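Local coordinates for protein molybdopterin synthase catalytic subunit (Helicobacter pylori, PDB 3RPF) that probably converts cyclic pyranopterin phosphate (precursor Z) into molybdopterin, inserting two sulfur atoms delivered by its MoaD partner to build the dithiolene, at residues A[59-64]-A[112-117]. Numbering follows the deposited sequence.
Sequences KTWFEK and IEDFKH
The indole of Trp61 meets the 112-117 helix edge-on. Asp114 OD2 lies at the indole edge that runs from CZ2 to NE1, near the ring plane, 3.1 Å from Trp61 CZ2, and the carboxylate is turned only 17° from the indole. The same oxygen accepts a weak, bent hydrogen bond: Trp61 NE1 to Asp114 OD2 is 3.3 Å, with 122° at the hydrogen. The stronger polar partner of OD2 is the indole NH of Trp65, whose ring packs edge-to-face with Trp61, so one oxygen serves two indoles. Trp61 CH2 presses obliquely on the backbone, 3.4 Å from Phe115 CA, and touches Phe115 CB at 3.7 Å. Trp61 CZ3 is 3.8 Å from Phe115 CD1, at the edge of the phenyl ring, the two side chains crossing at roughly a right angle. With CG anti to the backbone N (chi1 179°), the indole reaches across to helix 101-118. Phe115, packed on by Gly73 of the neighbouring MoaD chain, directly precedes Lys116, which probably binds substrate. Phe115 also stacks on Phe92 and touches Met78, which Phe62 reaches too. Helices 55-71 and 101-118 thus pack side by side against strands 74-82 and 90-98 of the mixed sheet.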
loop_
_atom_site.group_PDB
_atom_site.type_symbol
_atom_site.label_atom_id
_atom_site.label_comp_id
_atom_site.label_asym_id
_atom_site.label_seq_id
_atom_site.Cartn_x
_atom_site.Cartn_y
_atom_site.Cartn_z
ATOM N N LYS A 59 -17.858 13.473 0.070
ATOM C CA LYS A 59 -17.954 13.216 1.507
ATOM C C LYS A 59 -18.783 11.978 1.813
ATOM O O LYS A 59 -18.379 11.118 2.609
ATOM C CB LYS A 59 -18.551 14.428 2.234
ATOM N N THR A 60 -19.951 11.880 1.194
ATOM C CA THR A 60 -20.853 10.763 1.479
ATOM C C THR A 60 -20.298 9.465 0.911
ATOM O O THR A 60 -20.243 8.442 1.613
ATOM C CB THR A 60 -22.271 11.028 0.934
ATOM O OG1 THR A 60 -22.224 11.182 -0.488
ATOM C CG2 THR A 60 -22.851 12.293 1.564
ATOM N N TRP A 61 -19.879 9.498 -0.350
ATOM C CA TRP A 61 -19.199 8.345 -0.947
ATOM C C TRP A 61 -18.081 7.820 -0.041
ATOM O O TRP A 61 -17.986 6.612 0.231
ATOM C CB TRP A 61 -18.617 8.712 -2.333
ATOM C CG TRP A 61 -17.872 7.563 -2.981
ATOM C CD1 TRP A 61 -18.416 6.514 -3.679
ATOM C CD2 TRP A 61 -16.451 7.338 -2.972
ATOM N NE1 TRP A 61 -17.417 5.664 -4.114
ATOM C CE2 TRP A 61 -16.205 6.145 -3.687
ATOM C CE3 TRP A 61 -15.366 8.029 -2.425
ATOM C CZ2 TRP A 61 -14.918 5.623 -3.860
ATOM C CZ3 TRP A 61 -14.078 7.511 -2.602
ATOM C CH2 TRP A 61 -13.870 6.325 -3.317
ATOM N N PHE A 62 -17.216 8.715 0.422
ATOM C CA PHE A 62 -16.092 8.251 1.209
ATOM C C PHE A 62 -16.564 7.751 2.569
ATOM O O PHE A 62 -16.003 6.802 3.110
ATOM C CB PHE A 62 -15.005 9.309 1.377
ATOM C CG PHE A 62 -13.823 8.807 2.175
ATOM C CD1 PHE A 62 -12.905 7.950 1.596
ATOM C CD2 PHE A 62 -13.673 9.130 3.519
ATOM C CE1 PHE A 62 -11.828 7.445 2.327
ATOM C CE2 PHE A 62 -12.593 8.630 4.257
ATOM C CZ PHE A 62 -11.676 7.788 3.656
ATOM N N GLU A 63 -17.601 8.370 3.123
ATOM C CA GLU A 63 -18.030 7.980 4.472
ATOM C C GLU A 63 -18.479 6.524 4.491
ATOM O O GLU A 63 -18.305 5.821 5.498
ATOM C CB GLU A 63 -19.118 8.915 5.011
ATOM C CG GLU A 63 -18.968 9.241 6.502
ATOM C CD GLU A 63 -17.751 10.113 6.796
ATOM O OE1 GLU A 63 -17.198 10.699 5.839
ATOM O OE2 GLU A 63 -17.349 10.215 7.979
ATOM N N LYS A 64 -19.043 6.054 3.378
ATOM C CA LYS A 64 -19.411 4.637 3.278
ATOM C C LYS A 64 -18.176 3.738 3.320
ATOM O O LYS A 64 -18.201 2.681 3.938
ATOM C CB LYS A 64 -20.222 4.360 2.016
ATOM N N ILE A 112 -8.631 1.892 -3.324
ATOM C CA ILE A 112 -7.937 2.670 -4.349
ATOM C C ILE A 112 -8.554 2.443 -5.723
ATOM O O ILE A 112 -8.702 3.382 -6.507
ATOM C CB ILE A 112 -6.411 2.375 -4.366
ATOM C CG1 ILE A 112 -5.802 2.738 -3.014
ATOM C CG2 ILE A 112 -5.729 3.175 -5.479
ATOM C CD1 ILE A 112 -4.328 2.348 -2.873
ATOM N N GLU A 113 -8.934 1.200 -6.006
ATOM C CA GLU A 113 -9.539 0.860 -7.295
ATOM C C GLU A 113 -10.922 1.500 -7.423
ATOM O O GLU A 113 -11.253 2.069 -8.461
ATOM C CB GLU A 113 -9.635 -0.662 -7.452
ATOM C CG GLU A 113 -10.368 -1.153 -8.713
ATOM C CD GLU A 113 -9.598 -0.903 -10.007
ATOM O OE1 GLU A 113 -8.572 -0.187 -9.977
ATOM O OE2 GLU A 113 -10.022 -1.424 -11.065
ATOM N N ASP A 114 -11.720 1.422 -6.364
ATOM C CA ASP A 114 -13.040 2.048 -6.380
ATOM C C ASP A 114 -12.910 3.556 -6.522
ATOM O O ASP A 114 -13.664 4.188 -7.268
ATOM C CB ASP A 114 -13.815 1.707 -5.115
ATOM C CG ASP A 114 -15.310 1.961 -5.269
ATOM O OD1 ASP A 114 -15.914 1.319 -6.150
ATOM O OD2 ASP A 114 -15.877 2.788 -4.526
ATOM N N PHE A 115 -11.955 4.128 -5.801
ATOM C CA PHE A 115 -11.711 5.560 -5.850
ATOM C C PHE A 115 -11.431 6.033 -7.279
ATOM O O PHE A 115 -12.058 6.972 -7.774
ATOM C CB PHE A 115 -10.541 5.926 -4.935
ATOM C CG PHE A 115 -10.136 7.374 -5.027
ATOM C CD1 PHE A 115 -10.708 8.313 -4.199
ATOM C CD2 PHE A 115 -9.192 7.789 -5.953
ATOM C CE1 PHE A 115 -10.354 9.650 -4.284
ATOM C CE2 PHE A 115 -8.833 9.131 -6.043
ATOM C CZ PHE A 115 -9.420 10.054 -5.202
ATOM N N LYS A 116 -10.491 5.382 -7.947
ATOM C CA LYS A 116 -10.139 5.783 -9.302
ATOM C C LYS A 116 -11.366 5.879 -10.204
ATOM O O LYS A 116 -11.452 6.777 -11.032
ATOM C CB LYS A 116 -9.138 4.799 -9.906
ATOM N N HIS A 117 -12.306 4.947 -10.046
ATOM C CA HIS A 117 -13.424 4.821 -10.984
ATOM C C HIS A 117 -14.697 5.551 -10.548
ATOM O O HIS A 117 -15.620 5.717 -11.351
ATOM C CB HIS A 117 -13.768 3.344 -11.230
ATOM C CG HIS A 117 -12.699 2.573 -11.946
ATOM N ND1 HIS A 117 -12.651 1.195 -11.943
ATOM C CD2 HIS A 117 -11.643 2.984 -12.689
ATOM C CE1 HIS A 117 -11.611 0.791 -12.649
ATOM N NE2 HIS A 117 -10.983 1.856 -13.114
#